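Local coordinates for protein Two-component system sensor histidine kinase (Bacteroides thetaiotaomicron, PDB 3OTT) that probably senses saccharides through this extracellular propeller and beta-sandwich region and relays the signal by transferring phosphate from ATP to a histidine, at residues Thr107-Gly112 with Tyr149-Thr154; Thr154-Ile159 with Leu196-Thr201; Thr99-Asp104 with Leu115-Leu120. One frame throughout, in Å; residues are numbered along the deposited sequence.

The N-terminal beta-propeller is built of four-stranded antiparallel blades, and the three contacts follow one another around part of it. Contact 3 closes first: the loop 99-104, which leads into innermost strand 105-111, folds back on the next strand of the same blade at 115-120. Before it closes, contact 1 has opened at 107-112, so the two cross; contact 1 then closes at 149-154, tying this blade to the next one through their innermost strands. Contact 2 starts where contact 1 ends, at the shared Thr154, and carries on in series, joining the hairpin connection at 154-159 to strand 193-199 of the following blade. Gln111 reaches Trp116 and Asn157, connecting contact 1 with both others.

Contact 1 of 3, residues Thr107-Gly112 with Tyr149-Thr154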
ATOM      1  N   THR B 107     -21.912  14.645 -16.310  1.00 15.80           N
ATOM      2  CA  THR B 107     -20.612  14.270 -15.780  1.00 15.32           C
ATOM      3  C   THR B 107     -20.723  13.939 -14.324  1.00 15.50           C
ATOM      4  O   THR B 107     -21.573  14.515 -13.609  1.00 15.33           O
ATOM      5  CB  THR B 107     -19.539  15.432 -16.005  1.00 16.47           C
ATOM      6  OG1 THR B 107     -18.308  15.045 -15.403  1.00 17.66           O
ATOM      7  CG2 THR B 107     -19.972  16.793 -15.260  1.00 17.32           C
ATOM      8  N   MET B 108     -19.882  13.021 -13.847  1.00 16.02           N
ATOM      9  CA  MET B 108     -19.936  12.553 -12.427  1.00 15.95           C
ATOM     10  C   MET B 108     -18.537  12.296 -11.917  1.00 15.09           C
ATOM     11  O   MET B 108     -17.708  11.887 -12.695  1.00 15.36           O
ATOM     12  CB  MET B 108     -20.716  11.269 -12.281  1.00 16.34           C
ATOM     13  CG  MET B 108     -22.197  11.360 -12.643  1.00 22.32           C
ATOM     14  SD  MET B 108     -23.251   9.835 -12.378  1.00 30.75           S
ATOM     15  CE  MET B 108     -22.612   8.754 -13.497  1.00 26.04           C
ATOM     16  N   ALA B 109     -18.256  12.578 -10.634  1.00 14.34           N
ATOM     17  CA  ALA B 109     -16.942  12.295 -10.058  1.00 13.65           C
ATOM     18  C   ALA B 109     -17.130  12.068  -8.601  1.00 14.12           C
ATOM     19  O   ALA B 109     -17.812  12.877  -7.929  1.00 15.32           O
ATOM     20  CB  ALA B 109     -15.999  13.436 -10.293  1.00 13.90           C
ATOM     21  N   LEU B 110     -16.570  10.964  -8.102  1.00 13.47           N
ATOM     22  CA  LEU B 110     -16.592  10.659  -6.653  1.00 14.67           C
ATOM     23  C   LEU B 110     -15.477  11.365  -5.880  1.00 14.51           C
ATOM     24  O   LEU B 110     -14.346  11.480  -6.391  1.00 13.27           O
ATOM     25  CB  LEU B 110     -16.277   9.207  -6.454  1.00 16.04           C
ATOM     26  CG  LEU B 110     -17.428   8.267  -6.330  1.00 20.02           C
ATOM     27  CD1 LEU B 110     -16.863   6.841  -6.527  1.00 21.13           C
ATOM     28  CD2 LEU B 110     -18.127   8.467  -4.948  1.00 19.55           C
ATOM     29  N   GLN B 111     -15.784  11.770  -4.653  1.00 13.54           N
ATOM     30  CA  GLN B 111     -14.840  12.344  -3.746  1.00 14.66           C
ATOM     31  C   GLN B 111     -15.116  11.673  -2.412  1.00 16.25           C
ATOM     32  O   GLN B 111     -15.968  12.115  -1.681  1.00 15.94           O
ATOM     33  CB  GLN B 111     -15.007  13.883  -3.645  1.00 16.05           C
ATOM     34  CG  GLN B 111     -13.843  14.566  -2.879  1.00 16.30           C
ATOM     35  CD  GLN B 111     -14.091  16.005  -2.599  1.00 19.01           C
ATOM     36  OE1 GLN B 111     -15.220  16.489  -2.683  1.00 23.12           O
ATOM     37  NE2 GLN B 111     -13.033  16.724  -2.306  1.00 20.41           N
ATOM     38  N   GLY B 112     -14.428  10.557  -2.124  1.00 17.50           N
ATOM     39  CA  GLY B 112     -14.665   9.845  -0.894  1.00 18.31           C
ATOM     40  C   GLY B 112     -16.069   9.295  -0.990  1.00 19.06           C
ATOM     41  O   GLY B 112     -16.362   8.522  -1.909  1.00 20.46           O
ATOM     42  N   TYR B 149     -19.860  20.525 -17.964  1.00 16.50           N
ATOM     43  CA  TYR B 149     -19.523  19.429 -18.886  1.00 16.92           C
ATOM     44  C   TYR B 149     -18.531  18.407 -18.348  1.00 16.52           C
ATOM     45  O   TYR B 149     -18.436  17.329 -18.870  1.00 15.87           O
ATOM     46  CB  TYR B 149     -18.993  19.951 -20.244  1.00 16.34           C
ATOM     47  CG  TYR B 149     -19.989  20.746 -21.008  1.00 16.61           C
ATOM     48  CD1 TYR B 149     -21.285  20.239 -21.259  1.00 17.60           C
ATOM     49  CD2 TYR B 149     -19.652  21.972 -21.514  1.00 17.43           C
ATOM     50  CE1 TYR B 149     -22.196  20.951 -21.995  1.00 18.12           C
ATOM     51  CE2 TYR B 149     -20.558  22.719 -22.211  1.00 21.53           C
ATOM     52  CZ  TYR B 149     -21.837  22.199 -22.473  1.00 20.57           C
ATOM     53  OH  TYR B 149     -22.735  22.967 -23.175  1.00 18.34           O
ATOM     54  N   SER B 150     -17.716  18.789 -17.379  1.00 17.73           N
ATOM     55  CA  SER B 150     -16.637  17.912 -16.938  1.00 18.26           C
ATOM     56  C   SER B 150     -16.273  18.242 -15.522  1.00 17.06           C
ATOM     57  O   SER B 150     -16.208  19.405 -15.145  1.00 16.89           O
ATOM     58  CB  SER B 150     -15.395  18.104 -17.814  1.00 20.06           C
ATOM     59  OG  SER B 150     -14.450  17.062 -17.451  1.00 25.70           O
ATOM     60  N   ILE B 151     -16.136  17.208 -14.723  1.00 17.07           N
ATOM     61  CA  ILE B 151     -15.653  17.324 -13.370  1.00 17.64           C
ATOM     62  C   ILE B 151     -14.720  16.199 -12.983  1.00 17.35           C
ATOM     63  O   ILE B 151     -14.974  15.040 -13.376  1.00 16.71           O
ATOM     64  CB  ILE B 151     -16.704  17.704 -12.271  1.00 18.20           C
ATOM     65  CG1 ILE B 151     -16.356  17.019 -10.981  1.00 20.03           C
ATOM     66  CG2 ILE B 151     -18.129  17.481 -12.634  1.00 20.72           C
ATOM     67  CD1 ILE B 151     -16.934  17.682  -9.860  1.00 26.60           C
ATOM     68  N   ILE B 152     -13.601  16.577 -12.329  1.00 16.09           N
ATOM     69  CA  ILE B 152     -12.607  15.612 -11.846  1.00 17.06           C
ATOM     70  C   ILE B 152     -12.113  15.881 -10.448  1.00 17.16           C
ATOM     71  O   ILE B 152     -12.080  17.028  -9.965  1.00 16.93           O
ATOM     72  CB  ILE B 152     -11.340  15.457 -12.780  1.00 17.25           C
ATOM     73  CG1 ILE B 152     -10.612  16.777 -12.902  1.00 14.71           C
ATOM     74  CG2 ILE B 152     -11.677  14.745 -14.144  1.00 15.52           C
ATOM     75  CD1 ILE B 152      -9.138  16.663 -13.341  1.00 15.57           C
ATOM     76  N   ARG B 153     -11.708  14.799  -9.807  1.00 17.39           N
ATOM     77  CA  ARG B 153     -11.029  14.891  -8.532  1.00 18.50           C
ATOM     78  C   ARG B 153      -9.594  14.515  -8.769  1.00 18.79           C
ATOM     79  O   ARG B 153      -9.349  13.471  -9.358  1.00 18.64           O
ATOM     80  CB  ARG B 153     -11.626  13.928  -7.477  1.00 18.96           C
ATOM     81  CG  ARG B 153     -11.008  14.194  -6.088  1.00 20.22           C
ATOM     82  CD  ARG B 153     -11.355  13.151  -5.046  1.00 27.10           C
ATOM     83  NE  ARG B 153     -10.418  12.070  -5.130  1.00 30.68           N
ATOM     84  CZ  ARG B 153      -9.476  11.765  -4.237  1.00 30.52           C
ATOM     85  NH1 ARG B 153      -9.345  12.400  -3.085  1.00 30.74           N
ATOM     86  NH2 ARG B 153      -8.683  10.753  -4.521  1.00 30.43           N
ATOM     87  N   THR B 154      -8.657  15.359  -8.351  1.00 19.53           N
ATOM     88  CA  THR B 154      -7.233  14.979  -8.337  1.00 21.16           C
ATOM     89  C   THR B 154      -6.823  14.160  -7.080  1.00 22.40           C
ATOM     90  O   THR B 154      -7.558  14.129  -6.097  1.00 23.67           O
ATOM     91  CB  THR B 154      -6.317  16.201  -8.448  1.00 20.22           C
ATOM     92  OG1 THR B 154      -6.617  17.108  -7.401  1.00 22.13           O
ATOM     93  CG2 THR B 154      -6.460  16.920  -9.802  1.00 20.45           C
TER
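Innermost strands of two neighbouring propeller blades run side by side here, 107-111 meeting 149-153 through Thr107, Ala109 and Gln111 on one and Ile151 and Arg153 on the other. The strand axes approach to 6.0 Å at 8°, and the hydrogen bond between them uses a side chain: Ile151 N donates to Thr107 OG1 (3.1 Å), somewhat bent at 137°. With OG1 anti to the backbone N (chi1 177°), the Thr107 hydroxyl is placed to receive this N-H. Its methyl serves as an apolar surface, CG2 pressing on Ile151 CG2 at 3.3 Å, a tight approach whose exact value is doubtful. In a beta-propeller, neighbouring blades meet largely through side chains, while the backbone bonds of each strand run within its own blade, as Ala109 pairs with Trp116 and Ile152 with Tyr160. Small Ala109 suits the close spacing: its CB lies 3.7 Å from Ile151 CG1. Where the strands end, Arg153 crosses Gln111 at about a right angle, CD against Gln111 CG at 3.6 Å and 3.7 Å from Leu110 O. The polar ends find partners beyond the two strands: Arg153 NH1 and Gln111 NE2 converge on Asn157 OD1, and Gln111 OE1 accepts from Trp116 NE1.

Contact 2 of 3, residues Thr154-Ile159 with Leu196-Thr201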
ATOM      1  N   THR B 154      -8.657  15.359  -8.351  1.00 19.53           N
ATOM      2  CA  THR B 154      -7.233  14.979  -8.337  1.00 21.16           C
ATOM      3  C   THR B 154      -6.823  14.160  -7.080  1.00 22.40           C
ATOM      4  O   THR B 154      -7.558  14.129  -6.097  1.00 23.67           O
ATOM      5  CB  THR B 154      -6.317  16.201  -8.448  1.00 20.22           C
ATOM      6  OG1 THR B 154      -6.617  17.108  -7.401  1.00 22.13           O
ATOM      7  CG2 THR B 154      -6.460  16.920  -9.802  1.00 20.45           C
ATOM      8  N   LYS B 155      -5.646  13.520  -7.127  1.00 23.66           N
ATOM      9  CA  LYS B 155      -5.056  12.739  -6.020  1.00 25.07           C
ATOM     10  C   LYS B 155      -4.886  13.549  -4.737  1.00 25.06           C
ATOM     11  O   LYS B 155      -4.908  13.009  -3.636  1.00 25.55           O
ATOM     12  CB  LYS B 155      -3.699  12.202  -6.442  1.00 25.31           C
ATOM     13  CG  LYS B 155      -3.680  10.719  -6.740  1.00 31.89           C
ATOM     14  CD  LYS B 155      -4.870  10.229  -7.643  1.00 37.16           C
ATOM     15  CE  LYS B 155      -4.903   8.698  -7.627  1.00 39.72           C
ATOM     16  NZ  LYS B 155      -5.802   8.208  -8.696  1.00 41.68           N
ATOM     17  N   ASP B 156      -4.736  14.849  -4.882  1.00 25.08           N
ATOM     18  CA  ASP B 156      -4.579  15.734  -3.726  1.00 25.79           C
ATOM     19  C   ASP B 156      -5.936  16.296  -3.364  1.00 23.82           C
ATOM     20  O   ASP B 156      -6.029  17.254  -2.650  1.00 23.73           O
ATOM     21  CB  ASP B 156      -3.594  16.851  -4.078  1.00 27.00           C
ATOM     22  CG  ASP B 156      -3.804  17.371  -5.509  1.00 33.11           C
ATOM     23  OD1 ASP B 156      -4.859  18.003  -5.777  1.00 37.19           O
ATOM     24  OD2 ASP B 156      -2.940  17.098  -6.401  1.00 42.59           O
ATOM     25  N   ASN B 157      -6.994  15.675  -3.874  1.00 23.06           N
ATOM     26  CA  ASN B 157      -8.367  15.919  -3.382  1.00 22.28           C
ATOM     27  C   ASN B 157      -8.908  17.314  -3.744  1.00 21.37           C
ATOM     28  O   ASN B 157      -9.725  17.848  -3.037  1.00 22.56           O
ATOM     29  CB  ASN B 157      -8.503  15.720  -1.863  1.00 21.92           C
ATOM     30  CG  ASN B 157      -9.950  15.387  -1.443  1.00 24.66           C
ATOM     31  OD1 ASN B 157     -10.674  14.675  -2.148  1.00 22.09           O
ATOM     32  ND2 ASN B 157     -10.370  15.907  -0.300  1.00 24.21           N
ATOM     33  N   GLN B 158      -8.447  17.887  -4.841  1.00 19.83           N
ATOM     34  CA  GLN B 158      -9.008  19.127  -5.380  1.00 18.57           C
ATOM     35  C   GLN B 158     -10.122  18.785  -6.366  1.00 16.18           C
ATOM     36  O   GLN B 158     -10.071  17.712  -7.001  1.00 14.36           O
ATOM     37  CB  GLN B 158      -7.914  19.885  -6.150  1.00 18.54           C
ATOM     38  CG  GLN B 158      -6.785  20.409  -5.258  1.00 24.45           C
ATOM     39  CD  GLN B 158      -7.203  21.650  -4.529  1.00 31.40           C
ATOM     40  OE1 GLN B 158      -7.964  21.577  -3.578  1.00 36.00           O
ATOM     41  NE2 GLN B 158      -6.757  22.811  -5.006  1.00 35.24           N
ATOM     42  N   ILE B 159     -11.085  19.708  -6.541  1.00 14.23           N
ATOM     43  CA  ILE B 159     -12.162  19.502  -7.490  1.00 12.20           C
ATOM     44  C   ILE B 159     -12.123  20.536  -8.580  1.00 12.07           C
ATOM     45  O   ILE B 159     -12.266  21.734  -8.298  1.00 12.91           O
ATOM     46  CB  ILE B 159     -13.546  19.521  -6.811  1.00 11.68           C
ATOM     47  CG1 ILE B 159     -13.640  18.516  -5.646  1.00 11.53           C
ATOM     48  CG2 ILE B 159     -14.634  19.367  -7.807  1.00  9.88           C
ATOM     49  CD1 ILE B 159     -13.625  17.035  -6.044  1.00 16.79           C
ATOM     50  N   LEU B 196     -11.510  17.005 -18.960  1.00 13.48           N
ATOM     51  CA  LEU B 196     -10.502  17.223 -17.949  1.00 14.13           C
ATOM     52  C   LEU B 196      -9.844  15.923 -17.605  1.00 12.76           C
ATOM     53  O   LEU B 196     -10.522  14.912 -17.518  1.00 12.19           O
ATOM     54  CB  LEU B 196     -11.115  17.816 -16.654  1.00 13.19           C
ATOM     55  CG  LEU B 196     -11.719  19.223 -16.711  1.00 15.18           C
ATOM     56  CD1 LEU B 196     -12.335  19.654 -15.321  1.00 11.15           C
ATOM     57  CD2 LEU B 196     -10.674  20.195 -17.184  1.00 14.68           C
ATOM     58  N   LEU B 197      -8.547  15.953 -17.364  1.00 10.71           N
ATOM     59  CA  LEU B 197      -7.829  14.736 -17.034  1.00 12.60           C
ATOM     60  C   LEU B 197      -6.597  15.048 -16.198  1.00 14.69           C
ATOM     61  O   LEU B 197      -5.725  15.887 -16.577  1.00 14.56           O
ATOM     62  CB  LEU B 197      -7.405  13.959 -18.293  1.00 10.72           C
ATOM     63  CG  LEU B 197      -6.641  12.634 -18.026  1.00 14.36           C
ATOM     64  CD1 LEU B 197      -7.528  11.467 -17.542  1.00 11.55           C
ATOM     65  CD2 LEU B 197      -5.824  12.193 -19.237  1.00 13.91           C
ATOM     66  N   GLU B 198      -6.500  14.357 -15.079  1.00 16.20           N
ATOM     67  CA  GLU B 198      -5.337  14.495 -14.240  1.00 18.31           C
ATOM     68  C   GLU B 198      -4.233  13.624 -14.772  1.00 18.00           C
ATOM     69  O   GLU B 198      -4.482  12.516 -15.183  1.00 17.66           O
ATOM     70  CB  GLU B 198      -5.635  14.074 -12.829  1.00 18.88           C
ATOM     71  CG  GLU B 198      -4.405  14.240 -11.912  1.00 23.02           C
ATOM     72  CD  GLU B 198      -4.580  13.640 -10.517  1.00 29.02           C
ATOM     73  OE1 GLU B 198      -5.350  12.626 -10.340  1.00 32.61           O
ATOM     74  OE2 GLU B 198      -3.916  14.182  -9.607  1.00 29.64           O
ATOM     75  N   ASP B 199      -2.994  14.128 -14.718  1.00 18.22           N
ATOM     76  CA  ASP B 199      -1.800  13.401 -15.161  1.00 17.36           C
ATOM     77  C   ASP B 199      -0.753  13.530 -14.055  1.00 16.88           C
ATOM     78  O   ASP B 199      -0.069  14.546 -13.994  1.00 16.27           O
ATOM     79  CB  ASP B 199      -1.255  14.095 -16.432  1.00 18.24           C
ATOM     80  CG  ASP B 199      -0.101  13.337 -17.094  1.00 18.58           C
ATOM     81  OD1 ASP B 199       0.540  12.513 -16.424  1.00 21.86           O
ATOM     82  OD2 ASP B 199       0.143  13.540 -18.311  1.00 18.01           O
ATOM     83  N   THR B 200      -0.600  12.501 -13.214  1.00 17.31           N
ATOM     84  CA  THR B 200       0.344  12.511 -12.054  1.00 17.19           C
ATOM     85  C   THR B 200       1.810  12.437 -12.464  1.00 18.27           C
ATOM     86  O   THR B 200       2.695  12.842 -11.715  1.00 19.79           O
ATOM     87  CB  THR B 200       0.027  11.396 -11.059  1.00 17.44           C
ATOM     88  OG1 THR B 200      -0.057  10.144 -11.753  1.00 17.45           O
ATOM     89  CG2 THR B 200      -1.325  11.649 -10.450  1.00 18.79           C
ATOM     90  N   THR B 201       2.088  11.936 -13.657  1.00 19.14           N
ATOM     91  CA  THR B 201       3.463  11.851 -14.140  1.00 19.78           C
ATOM     92  C   THR B 201       3.926  13.193 -14.682  1.00 19.10           C
ATOM     93  O   THR B 201       5.019  13.577 -14.417  1.00 20.18           O
ATOM     94  CB  THR B 201       3.616  10.808 -15.235  1.00 20.53           C
ATOM     95  OG1 THR B 201       3.237   9.562 -14.696  1.00 23.96           O
ATOM     96  CG2 THR B 201       5.101  10.702 -15.721  1.00 20.27           C
TER
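Glu198 OE2 accepts a nearly straight hydrogen bond from Lys155 N (3.1 Å, 165°), which arrives on the syn side of the carboxylate, 27° out of its plane. The same oxygen rests against Thr154 CB at 3.3 Å, and the Thr154 methyl also packs on the carboxylate. Lys155 covers the other oxygen with its aliphatic part: the bend at chi2 (46°) places CD 3.6 Å from Glu198 OE1, and NZ, 4.7 Å from Glu198 OE1 and not in contact with it, may partly offset the negative charge. A glutamate suits this place because its extended chain can reach from strand 193-199 to the turn of the neighbouring blade. That turn, a type I beta turn from Thr154 to Asn157 followed by a G1 bulge, links the first two strands of a propeller blade; Asn157 tolerates the positive phi it needs. An alanine in place of Glu198 would probably leave Lys155 N without this acceptor and the turn less firmly held to the next blade. Further out, Thr154 OG1 stabilises the turn from within, donating to Asp156 OD1 at 2.6 Å from above the carboxylate plane and accepting from Gln158 N at 3.2 Å. Asp156 OD2 lies 4.4 Å from Glu198 OE2, a like-charge approach that probably costs some energy.

Contact 3 of 3, residues Thr99-Asp104 with Leu115-Leu120; sequences TDFPTD and LWLGAL
Left-handed backbone torsions at Asp104 (phi 57°, psi 47°) carry its carbonyl oxygen to Leu120 N, and the first torsion of each of these two residues sets CG beside its own backbone N. The contact belongs to a single propeller blade, joining the loop that enters the innermost strand 105-111 to the second strand, 114-119. Aspartate is among the residues that adopt this backbone conformation most readily after glycine. Asp104 O accepts from Leu120 N (2.9 Å, 146°) and also meets Ala119 CA at 3.2 Å in a CA-H...O contact, so one oxygen touches two consecutive residues. The Ala119 methyl is small enough to lie against two loop carbonyls, with CB 3.5 Å from Thr103 O and 3.3 Å from Asp104 O. Farther back along the loop the contact turns apolar. Leu117, buried and also touching Ile84 of the preceding blade, offers CD1 to Phe101 CD1 at 4.2 Å, while Pro102 CD lies 4.5 Å from the same methyl; the apolar rings of proline and phenylalanine suit a place beside it. The Phe101 ring in turn meets Tyr126 edge-to-face. At the other end, Asp104 CB packs 3.8 Å from Leu120 CB.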
ATOM      1  N   THR B  99     -34.436   9.532  -3.934  1.00 35.82           N
ATOM      2  CA  THR B  99     -34.044  10.934  -4.258  1.00 34.25           C
ATOM      3  C   THR B  99     -34.492  11.473  -5.617  1.00 33.10           C
ATOM      4  O   THR B  99     -34.300  10.846  -6.667  1.00 32.95           O
ATOM      5  CB  THR B  99     -32.512  11.146  -4.180  1.00 33.82           C
ATOM      6  OG1 THR B  99     -31.991  10.495  -3.019  1.00 31.68           O
ATOM      7  CG2 THR B  99     -32.148  12.679  -4.166  1.00 33.04           C
ATOM      8  N   ASP B 100     -35.037  12.676  -5.573  1.00 32.20           N
ATOM      9  CA  ASP B 100     -35.302  13.467  -6.752  1.00 31.29           C
ATOM     10  C   ASP B 100     -34.003  14.065  -7.262  1.00 29.29           C
ATOM     11  O   ASP B 100     -33.458  14.975  -6.668  1.00 30.63           O
ATOM     12  CB  ASP B 100     -36.307  14.560  -6.415  1.00 33.07           C
ATOM     13  CG  ASP B 100     -36.886  15.211  -7.662  1.00 37.65           C
ATOM     14  OD1 ASP B 100     -36.286  15.006  -8.759  1.00 38.79           O
ATOM     15  OD2 ASP B 100     -37.935  15.913  -7.545  1.00 41.68           O
ATOM     16  N   PHE B 101     -33.483  13.513  -8.344  1.00 26.51           N
ATOM     17  CA  PHE B 101     -32.228  13.957  -8.914  1.00 24.79           C
ATOM     18  C   PHE B 101     -32.464  15.057  -9.951  1.00 24.48           C
ATOM     19  O   PHE B 101     -33.517  15.101 -10.565  1.00 25.27           O
ATOM     20  CB  PHE B 101     -31.544  12.757  -9.572  1.00 22.75           C
ATOM     21  CG  PHE B 101     -30.880  11.779  -8.573  1.00 24.96           C
ATOM     22  CD1 PHE B 101     -29.850  12.217  -7.686  1.00 21.61           C
ATOM     23  CD2 PHE B 101     -31.253  10.426  -8.545  1.00 23.69           C
ATOM     24  CE1 PHE B 101     -29.251  11.342  -6.814  1.00 25.26           C
ATOM     25  CE2 PHE B 101     -30.630   9.507  -7.668  1.00 24.62           C
ATOM     26  CZ  PHE B 101     -29.637   9.958  -6.793  1.00 25.21           C
ATOM     27  N   PRO B 102     -31.483  15.936 -10.175  1.00 24.21           N
ATOM     28  CA  PRO B 102     -31.626  16.862 -11.292  1.00 23.94           C
ATOM     29  C   PRO B 102     -31.597  16.113 -12.630  1.00 22.86           C
ATOM     30  O   PRO B 102     -31.081  15.012 -12.704  1.00 22.76           O
ATOM     31  CB  PRO B 102     -30.390  17.749 -11.170  1.00 24.03           C
ATOM     32  CG  PRO B 102     -29.388  16.907 -10.559  1.00 25.64           C
ATOM     33  CD  PRO B 102     -30.148  16.034  -9.557  1.00 24.10           C
ATOM     34  N   THR B 103     -32.175  16.729 -13.653  1.00 22.22           N
ATOM     35  CA  THR B 103     -32.237  16.234 -15.006  1.00 20.49           C
ATOM     36  C   THR B 103     -30.935  16.520 -15.798  1.00 19.84           C
ATOM     37  O   THR B 103     -30.103  17.331 -15.372  1.00 18.23           O
ATOM     38  CB  THR B 103     -33.451  16.922 -15.731  1.00 22.71           C
ATOM     39  OG1 THR B 103     -33.256  18.342 -15.773  1.00 22.00           O
ATOM     40  CG2 THR B 103     -34.817  16.603 -15.024  1.00 19.35           C
ATOM     41  N   ASP B 104     -30.747  15.850 -16.942  1.00 18.08           N
ATOM     42  CA  ASP B 104     -29.678  16.246 -17.900  1.00 17.49           C
ATOM     43  C   ASP B 104     -28.262  16.257 -17.285  1.00 16.18           C
ATOM     44  O   ASP B 104     -27.494  17.244 -17.433  1.00 15.44           O
ATOM     45  CB  ASP B 104     -29.991  17.630 -18.513  1.00 17.80           C
ATOM     46  CG  ASP B 104     -31.389  17.690 -19.139  1.00 23.94           C
ATOM     47  OD1 ASP B 104     -31.751  16.737 -19.920  1.00 26.18           O
ATOM     48  OD2 ASP B 104     -32.145  18.670 -18.846  1.00 27.75           O
ATOM     49  N   LEU B 115     -20.671  12.039  -4.160  1.00 16.43           N
ATOM     50  CA  LEU B 115     -20.697  12.042  -5.625  1.00 15.82           C
ATOM     51  C   LEU B 115     -21.069  13.442  -6.154  1.00 16.12           C
ATOM     52  O   LEU B 115     -22.147  13.963  -5.846  1.00 14.93           O
ATOM     53  CB  LEU B 115     -21.721  11.023  -6.126  1.00 15.52           C
ATOM     54  CG  LEU B 115     -21.853  10.766  -7.639  1.00 16.99           C
ATOM     55  CD1 LEU B 115     -20.568  10.187  -8.264  1.00 15.20           C
ATOM     56  CD2 LEU B 115     -23.017   9.909  -7.994  1.00 15.85           C
ATOM     57  N   TRP B 116     -20.156  14.028  -6.940  1.00 15.54           N
ATOM     58  CA  TRP B 116     -20.344  15.274  -7.635  1.00 15.74           C
ATOM     59  C   TRP B 116     -21.090  15.000  -8.969  1.00 16.68           C
ATOM     60  O   TRP B 116     -20.713  14.096  -9.717  1.00 17.61           O
ATOM     61  CB  TRP B 116     -18.979  15.933  -7.939  1.00 14.90           C
ATOM     62  CG  TRP B 116     -18.286  16.565  -6.741  1.00 15.80           C
ATOM     63  CD1 TRP B 116     -17.520  15.919  -5.798  1.00 12.99           C
ATOM     64  CD2 TRP B 116     -18.327  17.952  -6.338  1.00 13.36           C
ATOM     65  NE1 TRP B 116     -17.076  16.812  -4.852  1.00 16.12           N
ATOM     66  CE2 TRP B 116     -17.527  18.070  -5.167  1.00 17.17           C
ATOM     67  CE3 TRP B 116     -18.902  19.103  -6.877  1.00 16.60           C
ATOM     68  CZ2 TRP B 116     -17.321  19.303  -4.498  1.00 13.25           C
ATOM     69  CZ3 TRP B 116     -18.716  20.353  -6.196  1.00 13.10           C
ATOM     70  CH2 TRP B 116     -17.918  20.422  -5.020  1.00 15.37           C
ATOM     71  N   LEU B 117     -22.087  15.830  -9.277  1.00 15.97           N
ATOM     72  CA  LEU B 117     -22.937  15.701 -10.453  1.00 14.50           C
ATOM     73  C   LEU B 117     -22.881  17.017 -11.161  1.00 13.24           C
ATOM     74  O   LEU B 117     -23.166  18.073 -10.563  1.00 14.10           O
ATOM     75  CB  LEU B 117     -24.433  15.460 -10.051  1.00 14.46           C
ATOM     76  CG  LEU B 117     -24.722  14.311  -9.069  1.00 16.33           C
ATOM     77  CD1 LEU B 117     -26.208  14.202  -8.593  1.00 18.18           C
ATOM     78  CD2 LEU B 117     -24.221  12.954  -9.707  1.00 18.82           C
ATOM     79  N   GLY B 118     -22.528  16.964 -12.441  1.00 12.77           N
ATOM     80  CA  GLY B 118     -22.637  18.117 -13.314  1.00 12.81           C
ATOM     81  C   GLY B 118     -23.754  17.936 -14.348  1.00 14.68           C
ATOM     82  O   GLY B 118     -23.816  16.906 -15.043  1.00 14.29           O
ATOM     83  N   ALA B 119     -24.580  18.959 -14.500  1.00 14.39           N
ATOM     84  CA  ALA B 119     -25.752  18.894 -15.356  1.00 15.74           C
ATOM     85  C   ALA B 119     -25.863  20.114 -16.275  1.00 16.21           C
ATOM     86  O   ALA B 119     -25.107  21.080 -16.148  1.00 17.08           O
ATOM     87  CB  ALA B 119     -27.039  18.744 -14.486  1.00 14.88           C
ATOM     88  N   LEU B 120     -26.801  20.064 -17.211  1.00 17.86           N
ATOM     89  CA  LEU B 120     -26.985  21.144 -18.157  1.00 19.24           C
ATOM     90  C   LEU B 120     -27.390  22.411 -17.447  1.00 21.04           C
ATOM     91  O   LEU B 120     -27.097  23.510 -17.961  1.00 21.31           O
ATOM     92  CB  LEU B 120     -28.021  20.797 -19.229  1.00 18.96           C
ATOM     93  CG  LEU B 120     -27.498  19.952 -20.404  1.00 19.98           C
ATOM     94  CD1 LEU B 120     -28.473  20.003 -21.597  1.00 20.25           C
ATOM     95  CD2 LEU B 120     -26.070  20.360 -20.850  1.00 15.64           C
TER